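Local coordinates for protein tRNA-splicing endonuclease (Sulfolobus tokodaii, PDB 2CV8) that probably cleaves precursor tRNA at its 5' and 3' splice sites, releasing the intron and leaving 2',3'-cyclic phosphate and 5'-hydroxyl ends, at residues B[34-37]-B[41-44]; B[19-24]-B[46-51]; B[161-164]-B[169-172]. One frame throughout, in Å; residues are numbered along the deposited sequence.

Contact 1 (B[34-37]-B[41-44]); sequences SKPK and EINS
Pro36 meets both Glu41 and Ile42 across a short bend of loop that leads from strand 29-30 to strand 46-49 of the N-terminal domain. Neither 34-37 nor 41-44 has regular secondary structure, and the CA atoms of Pro36 and Glu41 remain 6.2 Å apart, so the gap is bridged mainly by side chains. The compact half is apolar. Pro36 CG lies 3.8 Å from Ile42 CG1, the two side chains meeting at a slant, while CB of the same proline rests 3.9 Å from Glu41 CG. Both Pro36 and Ile42 are buried: Pro30 of strand 29-30 touches each of them, and Tyr22 of helix 15-25 also packs on Ile42.

The looser half faces outward, where Lys37 is exposed and poorly ordered. Glu41 carries its CG between its own backbone N and carbonyl carbon (chi1 45°) and then runs on extended, which takes the carboxylate past the proline to the start of the next peptide. There Lys37 N makes a weak hydrogen bond to Glu41 OE2, 3.1 Å long and bent to 121° at the hydrogen. The modelled place of OE2 is uncertain, so this bond is doubtful in detail; Ser38 N is a further donor to the same oxygen. Replacing Glu41 by an alanine would probably leave the peptide N-H groups of Lys37 and Ser38 without their carboxylate acceptor and take away the CG methylene that packs on Pro36 CB.

The chemistry thus divides the bend: van der Waals packing fixes its inner side, whereas its outer side probably relies on one carboxylate near the N-H groups of Lys37 and Ser38, the first of these bonds weak and uncertain.

Contact 2 (B[19-24]-B[46-51]); sequences RLIYKM and LILSLI
Leu46 spreads its two methyl branches over neighbouring residues of helix 15-25, CD1 meeting Ile21 and CD2 meeting Tyr22. The short segments 19-24 and 46-49 pass 9.4 Å apart, axis to axis, with their N-to-C directions at 52°, a spacing filled wholly by side chains. Ile21, Leu46 and Leu48 send their CB atoms into this space from opposing sides.

Tyr22 and Leu46 stand at about a right angle. The tyrosine holds CG opposite its backbone N (chi1 -172°), which carries the ring outward from the helix, nearly at right angles to its axis, and brings CD1 to 4.2 Å from Leu46 CD2. Next to it, Ile21 uses its CG2 branch twice: that methyl is 4.3 Å from Leu48 CD1 and 4.5 Å from Leu46 CD1. Leu46 and Leu48, two positions apart on the strand, therefore stand on the same face of the sheet and receive one helix residue between them. Strand 46-49 is in turn held by backbone hydrogen bonds of Leu46 and Leu48 to Ile12 and Ile10, and Ile12 and Leu56 of helix 50-58 extend the apolar cluster round Ile21.

The hydroxyl end of Tyr22 lies apart from these methyl contacts and hydrogen-bonds to Pro36 O. At the far end of 46-51, Ser49 occupies the N-cap of helix 50-58, marking where the strand gives way to helix.

All four touching residues are buried and every approach is carbon to carbon, at ordinary van der Waals range. This is helix-on-sheet packing in the N-terminal domain, which implies cohesion by hydrophobic burial, with the buried tyrosine's hydroxyl given a backbone acceptor in the neighbouring loop.

Contact 3 (B[161-164]-B[169-172]); sequences GIVN and KIRY
Ile162 and Arg171 form the hydrogen-bonded pair of an antiparallel hairpin, flanked by the non-hydrogen-bonded pairs Gly161 with Tyr172 and Val163 with Ile170, and the two short strand segments run 4.8 Å apart at 157°. Arg171 N reaches Ile162 O at 2.9 Å, almost straight (172°) and in the carbonyl plane. The return bond, from Ile162 N to Arg171 O, is equally long but more bent. Toward the turn the pairing goes on with Asn164 N, 3.1 Å from Lys169 O, and Lys169 N bonds to Asn167 OD1 within the turn itself.

Val163 and Ile170 run alongside each other off the same face, with Val163 CG2 4.2 Å from Ile170 CG1. On that face Tyr172 sets CG anti to its carbonyl carbon (chi1 -72°), and the ring leans over Gly161, its CD2 3.8 Å from the glycine CA; the missing side chain lets the ring lie near the opposite backbone. One face of that ring also receives Ile170 CG2, 3.5 Å above the plane and displaced toward the rim. The reverse face carries Ile162 and Arg171, the latter extending away from the hairpin.

The Val163, Ile170 and Tyr172 face is covered by helix 87-99, where Asp96 accepts a hydrogen bond from Tyr172 OH. Strand 157-163 continues inward, Gly161 and Val163 bonding to strand 128-134. Within the chain 170-178 is the outermost strand, but Tyr172 pairs antiparallel with a strand of the second subunit, which extends the sheet into that neighbour, whose Leu145 packs on Arg171.

How the contacts relate
Contacts 1 and 2 form one unit of the N-terminal domain: the bend of contact 1 is nested within the chain excursion closed by contact 2, and their centres are 11 Å apart. They are stitched directly, Arg19 NE lying 2.6 Å from Ile42 O as a probable hydrogen bond. Contact 3 belongs to the catalytic C-terminal domain on the opposite side of the chain's centre, its centre 33 Å from that of contact 1 and 25 Å from that of contact 2. The predicted active-site residue Tyr117 is nearer the first two: its side chain is about 11 Å from that of Pro36 and about 10 Å from that of Tyr22, whereas contact 3 lies away from the predicted site, beside the second subunit.

Contact 1 (B[34-37]-B[41-44])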
loop_
_atom_site.group_PDB
_atom_site.type_symbol
_atom_site.label_atom_id
_atom_site.label_comp_id
_atom_site.label_asym_id
_atom_site.label_seq_id
_atom_site.Cartn_x
_atom_site.Cartn_y
_atom_site.Cartn_z
ATOM N N SER B 34 13.951 -27.809 -1.430
ATOM C CA SER B 34 13.284 -26.517 -1.451
ATOM C C SER B 34 13.262 -25.950 -0.036
ATOM O O SER B 34 13.864 -24.912 0.249
ATOM C CB SER B 34 11.864 -26.666 -1.985
ATOM O OG SER B 34 11.888 -27.119 -3.324
ATOM N N LYS B 35 12.571 -26.641 0.856
ATOM C CA LYS B 35 12.495 -26.202 2.233
ATOM C C LYS B 35 12.359 -27.393 3.172
ATOM O O LYS B 35 11.295 -28.002 3.286
ATOM C CB LYS B 35 11.333 -25.219 2.422
ATOM C CG LYS B 35 11.691 -23.779 2.057
ATOM C CD LYS B 35 10.536 -22.817 2.301
ATOM C CE LYS B 35 11.004 -21.362 2.259
ATOM N NZ LYS B 35 11.661 -20.975 0.975
ATOM N N PRO B 36 13.463 -27.743 3.851
ATOM C CA PRO B 36 13.585 -28.845 4.810
ATOM C C PRO B 36 12.679 -28.681 6.033
ATOM O O PRO B 36 12.651 -27.610 6.654
ATOM C CB PRO B 36 15.054 -28.789 5.216
ATOM C CG PRO B 36 15.717 -28.129 4.059
ATOM C CD PRO B 36 14.758 -27.063 3.675
ATOM N N LYS B 37 11.949 -29.738 6.381
ATOM C CA LYS B 37 11.089 -29.689 7.559
ATOM C C LYS B 37 12.019 -29.414 8.741
ATOM O O LYS B 37 11.803 -28.483 9.517
ATOM C CB LYS B 37 10.377 -31.030 7.761
ATOM C CG LYS B 37 9.478 -31.449 6.606
ATOM C CD LYS B 37 9.673 -32.922 6.250
ATOM C CE LYS B 37 9.433 -33.841 7.440
ATOM N NZ LYS B 37 8.018 -33.817 7.903
ATOM N N GLU B 41 17.081 -33.244 7.781
ATOM C CA GLU B 41 17.066 -33.734 6.403
ATOM C C GLU B 41 17.962 -32.962 5.429
ATOM O O GLU B 41 17.812 -33.085 4.218
ATOM C CB GLU B 41 15.619 -33.793 5.874
ATOM C CG GLU B 41 14.754 -32.576 6.178
ATOM C CD GLU B 41 13.270 -32.823 5.895
ATOM O OE1 GLU B 41 12.923 -33.128 4.731
ATOM O OE2 GLU B 41 12.455 -32.713 6.842
ATOM N N ILE B 42 18.900 -32.183 5.960
ATOM C CA ILE B 42 19.822 -31.405 5.132
ATOM C C ILE B 42 21.120 -32.186 4.928
ATOM O O ILE B 42 21.777 -32.574 5.898
ATOM C CB ILE B 42 20.175 -30.028 5.788
ATOM C CG1 ILE B 42 18.930 -29.139 5.852
ATOM C CG2 ILE B 42 21.290 -29.334 4.992
ATOM C CD1 ILE B 42 19.155 -27.789 6.536
ATOM N N ASN B 43 21.490 -32.408 3.670
ATOM C CA ASN B 43 22.710 -33.146 3.352
ATOM C C ASN B 43 23.535 -32.435 2.307
ATOM O O ASN B 43 24.559 -32.944 1.863
ATOM C CB ASN B 43 22.384 -34.542 2.837
ATOM C CG ASN B 43 21.760 -35.411 3.892
ATOM O OD1 ASN B 43 20.562 -35.313 4.174
ATOM N ND2 ASN B 43 22.574 -36.267 4.503
ATOM N N SER B 44 23.079 -31.263 1.903
ATOM C CA SER B 44 23.799 -30.498 0.908
ATOM C C SER B 44 24.166 -29.151 1.502
ATOM O O SER B 44 23.513 -28.677 2.426
ATOM C CB SER B 44 22.944 -30.320 -0.343
ATOM O OG SER B 44 21.708 -29.697 -0.040
#

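Contact 2 (B[19-24]-B[46-51])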
loop_
_atom_site.group_PDB
_atom_site.type_symbol
_atom_site.label_atom_id
_atom_site.label_comp_id
_atom_site.label_asym_id
_atom_site.label_seq_id
_atom_site.Cartn_x
_atom_site.Cartn_y
_atom_site.Cartn_z
ATOM N N ARG B 19 23.705 -27.515 9.028
ATOM C CA ARG B 19 22.571 -27.923 9.857
ATOM C C ARG B 19 22.399 -27.086 11.122
ATOM O O ARG B 19 21.279 -26.915 11.601
ATOM C CB ARG B 19 22.704 -29.397 10.249
ATOM C CG ARG B 19 22.462 -30.356 9.105
ATOM C CD ARG B 19 22.691 -31.788 9.528
ATOM N NE ARG B 19 22.312 -32.730 8.478
ATOM C CZ ARG B 19 22.460 -34.047 8.572
ATOM N NH1 ARG B 19 22.985 -34.577 9.669
ATOM N NH2 ARG B 19 22.071 -34.834 7.575
ATOM N N LEU B 20 23.506 -26.586 11.668
ATOM C CA LEU B 20 23.449 -25.767 12.876
ATOM C C LEU B 20 22.908 -24.376 12.555
ATOM O O LEU B 20 21.979 -23.891 13.208
ATOM C CB LEU B 20 24.836 -25.655 13.512
ATOM C CG LEU B 20 25.466 -26.980 13.952
ATOM C CD1 LEU B 20 26.793 -26.710 14.637
ATOM C CD2 LEU B 20 24.523 -27.720 14.891
ATOM N N ILE B 21 23.489 -23.746 11.538
ATOM C CA ILE B 21 23.067 -22.420 11.107
ATOM C C ILE B 21 21.581 -22.433 10.731
ATOM O O ILE B 21 20.859 -21.457 10.947
ATOM C CB ILE B 21 23.899 -21.952 9.891
ATOM C CG1 ILE B 21 25.382 -21.862 10.282
ATOM C CG2 ILE B 21 23.398 -20.599 9.402
ATOM C CD1 ILE B 21 26.335 -21.600 9.135
ATOM N N TYR B 22 21.127 -23.548 10.172
ATOM C CA TYR B 22 19.740 -23.677 9.763
ATOM C C TYR B 22 18.871 -23.896 10.986
ATOM O O TYR B 22 17.768 -23.365 11.076
ATOM C CB TYR B 22 19.581 -24.851 8.800
ATOM C CG TYR B 22 18.210 -24.931 8.180
ATOM C CD1 TYR B 22 17.811 -24.024 7.195
ATOM C CD2 TYR B 22 17.298 -25.900 8.592
ATOM C CE1 TYR B 22 16.538 -24.083 6.631
ATOM C CE2 TYR B 22 16.019 -25.964 8.038
ATOM C CZ TYR B 22 15.647 -25.057 7.058
ATOM O OH TYR B 22 14.390 -25.142 6.504
ATOM N N LYS B 23 19.367 -24.690 11.928
ATOM C CA LYS B 23 18.610 -24.953 13.145
ATOM C C LYS B 23 18.387 -23.651 13.908
ATOM O O LYS B 23 17.291 -23.407 14.413
ATOM C CB LYS B 23 19.347 -25.959 14.039
ATOM C CG LYS B 23 18.855 -27.393 13.894
ATOM C CD LYS B 23 19.471 -28.316 14.935
ATOM C CE LYS B 23 18.810 -29.686 14.915
ATOM N NZ LYS B 23 18.933 -30.371 13.595
HETATM N N MSE B 24 19.431 -22.823 13.975
HETATM C CA MSE B 24 19.364 -21.542 14.671
HETATM C C MSE B 24 18.004 -20.863 14.498
HETATM O O MSE B 24 17.386 -20.432 15.472
HETATM C CB MSE B 24 20.467 -20.601 14.168
HETATM C CG MSE B 24 21.887 -20.984 14.571
HETATM SE SE MSE B 24 23.227 -19.707 13.928
HETATM C CE MSE B 24 22.478 -18.133 14.777
ATOM N N LEU B 46 24.654 -25.523 2.715
ATOM C CA LEU B 46 23.661 -24.519 3.040
ATOM C C LEU B 46 24.007 -23.262 2.258
ATOM O O LEU B 46 25.157 -22.831 2.242
ATOM C CB LEU B 46 23.702 -24.250 4.555
ATOM C CG LEU B 46 22.543 -23.604 5.326
ATOM C CD1 LEU B 46 22.620 -22.100 5.252
ATOM C CD2 LEU B 46 21.218 -24.132 4.768
ATOM N N ILE B 47 23.023 -22.681 1.587
ATOM C CA ILE B 47 23.270 -21.458 0.844
ATOM C C ILE B 47 22.578 -20.250 1.469
ATOM O O ILE B 47 21.359 -20.209 1.595
ATOM C CB ILE B 47 22.858 -21.617 -0.627
ATOM C CG1 ILE B 47 23.933 -22.444 -1.340
ATOM C CG2 ILE B 47 22.706 -20.253 -1.295
ATOM C CD1 ILE B 47 23.859 -22.414 -2.836
ATOM N N LEU B 48 23.376 -19.271 1.876
ATOM C CA LEU B 48 22.864 -18.059 2.499
ATOM C C LEU B 48 22.982 -16.878 1.562
ATOM O O LEU B 48 23.953 -16.754 0.827
ATOM C CB LEU B 48 23.644 -17.735 3.778
ATOM C CG LEU B 48 23.527 -18.642 5.009
ATOM C CD1 LEU B 48 24.447 -18.098 6.112
ATOM C CD2 LEU B 48 22.065 -18.708 5.491
ATOM N N SER B 49 21.986 -16.003 1.599
ATOM C CA SER B 49 21.991 -14.807 0.776
ATOM C C SER B 49 22.810 -13.764 1.523
ATOM O O SER B 49 23.013 -13.890 2.737
ATOM C CB SER B 49 20.567 -14.299 0.584
ATOM O OG SER B 49 19.975 -13.933 1.818
ATOM N N LEU B 50 23.294 -12.746 0.815
ATOM C CA LEU B 50 24.074 -11.708 1.476
ATOM C C LEU B 50 23.309 -11.095 2.644
ATOM O O LEU B 50 23.890 -10.828 3.696
ATOM C CB LEU B 50 24.479 -10.623 0.481
ATOM C CG LEU B 50 25.761 -10.965 -0.278
ATOM C CD1 LEU B 50 25.988 -9.983 -1.419
ATOM C CD2 LEU B 50 26.927 -10.954 0.706
ATOM N N ILE B 51 22.006 -10.887 2.469
ATOM C CA ILE B 51 21.191 -10.315 3.535
ATOM C C ILE B 51 21.274 -11.184 4.795
ATOM O O ILE B 51 21.454 -10.669 5.894
ATOM C CB ILE B 51 19.726 -10.154 3.082
ATOM C CG1 ILE B 51 19.635 -9.020 2.066
ATOM C CG2 ILE B 51 18.832 -9.826 4.252
ATOM C CD1 ILE B 51 18.240 -8.794 1.543
#

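Contact 3 (B[161-164]-B[169-172])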
loop_
_atom_site.group_PDB
_atom_site.type_symbol
_atom_site.label_atom_id
_atom_site.label_comp_id
_atom_site.label_asym_id
_atom_site.label_seq_id
_atom_site.Cartn_x
_atom_site.Cartn_y
_atom_site.Cartn_z
ATOM N N GLY B 161 7.134 -2.442 4.157
ATOM C CA GLY B 161 8.114 -2.092 5.167
ATOM C C GLY B 161 8.851 -0.849 4.717
ATOM O O GLY B 161 9.849 -0.940 3.998
ATOM N N ILE B 162 8.367 0.316 5.139
ATOM C CA ILE B 162 8.984 1.577 4.747
ATOM C C ILE B 162 10.124 1.992 5.673
ATOM O O ILE B 162 9.916 2.299 6.848
ATOM C CB ILE B 162 7.919 2.669 4.659
ATOM C CG1 ILE B 162 6.899 2.267 3.587
ATOM C CG2 ILE B 162 8.561 3.997 4.328
ATOM C CD1 ILE B 162 5.833 3.299 3.301
ATOM N N VAL B 163 11.329 2.010 5.104
ATOM C CA VAL B 163 12.552 2.314 5.823
ATOM C C VAL B 163 13.131 3.697 5.585
ATOM O O VAL B 163 13.160 4.185 4.458
ATOM C CB VAL B 163 13.654 1.282 5.452
ATOM C CG1 VAL B 163 14.929 1.549 6.235
ATOM C CG2 VAL B 163 13.155 -0.125 5.723
ATOM N N ASN B 164 13.593 4.323 6.662
ATOM C CA ASN B 164 14.256 5.616 6.580
ATOM C C ASN B 164 15.745 5.272 6.692
ATOM O O ASN B 164 16.214 4.844 7.749
ATOM C CB ASN B 164 13.849 6.513 7.748
ATOM C CG ASN B 164 14.690 7.775 7.836
ATOM O OD1 ASN B 164 14.573 8.540 8.787
ATOM N ND2 ASN B 164 15.543 7.998 6.842
ATOM N N LYS B 169 14.740 4.027 11.270
ATOM C CA LYS B 169 13.417 3.694 11.785
ATOM C C LYS B 169 12.571 3.065 10.687
ATOM O O LYS B 169 12.828 3.270 9.503
ATOM C CB LYS B 169 12.738 4.947 12.348
ATOM C CG LYS B 169 13.216 5.323 13.748
ATOM C CD LYS B 169 12.540 6.590 14.249
ATOM C CE LYS B 169 12.484 6.635 15.776
ATOM N NZ LYS B 169 13.822 6.477 16.407
ATOM N N ILE B 170 11.564 2.290 11.082
ATOM C CA ILE B 170 10.711 1.609 10.114
ATOM C C ILE B 170 9.216 1.762 10.368
ATOM O O ILE B 170 8.743 1.584 11.485
ATOM C CB ILE B 170 11.032 0.097 10.082
ATOM C CG1 ILE B 170 12.535 -0.105 9.856
ATOM C CG2 ILE B 170 10.199 -0.596 8.991
ATOM C CD1 ILE B 170 12.947 -1.523 9.864
ATOM N N ARG B 171 8.473 2.088 9.315
ATOM C CA ARG B 171 7.028 2.244 9.419
ATOM C C ARG B 171 6.395 1.121 8.613
ATOM O O ARG B 171 6.660 0.965 7.418
ATOM C CB ARG B 171 6.583 3.602 8.861
ATOM C CG ARG B 171 6.872 4.802 9.759
ATOM C CD ARG B 171 6.540 6.105 9.037
ATOM N NE ARG B 171 6.703 7.288 9.879
ATOM C CZ ARG B 171 5.895 7.620 10.884
ATOM N NH1 ARG B 171 4.851 6.859 11.187
ATOM N NH2 ARG B 171 6.129 8.723 11.585
ATOM N N TYR B 172 5.576 0.319 9.275
ATOM C CA TYR B 172 4.909 -0.778 8.595
ATOM C C TYR B 172 3.477 -0.402 8.264
ATOM O O TYR B 172 2.745 0.052 9.131
ATOM C CB TYR B 172 4.933 -2.038 9.459
ATOM C CG TYR B 172 6.303 -2.668 9.544
ATOM C CD1 TYR B 172 7.092 -2.517 10.683
ATOM C CD2 TYR B 172 6.827 -3.394 8.476
ATOM C CE1 TYR B 172 8.366 -3.077 10.753
ATOM C CE2 TYR B 172 8.100 -3.945 8.532
ATOM C CZ TYR B 172 8.866 -3.783 9.671
ATOM O OH TYR B 172 10.148 -4.288 9.717
#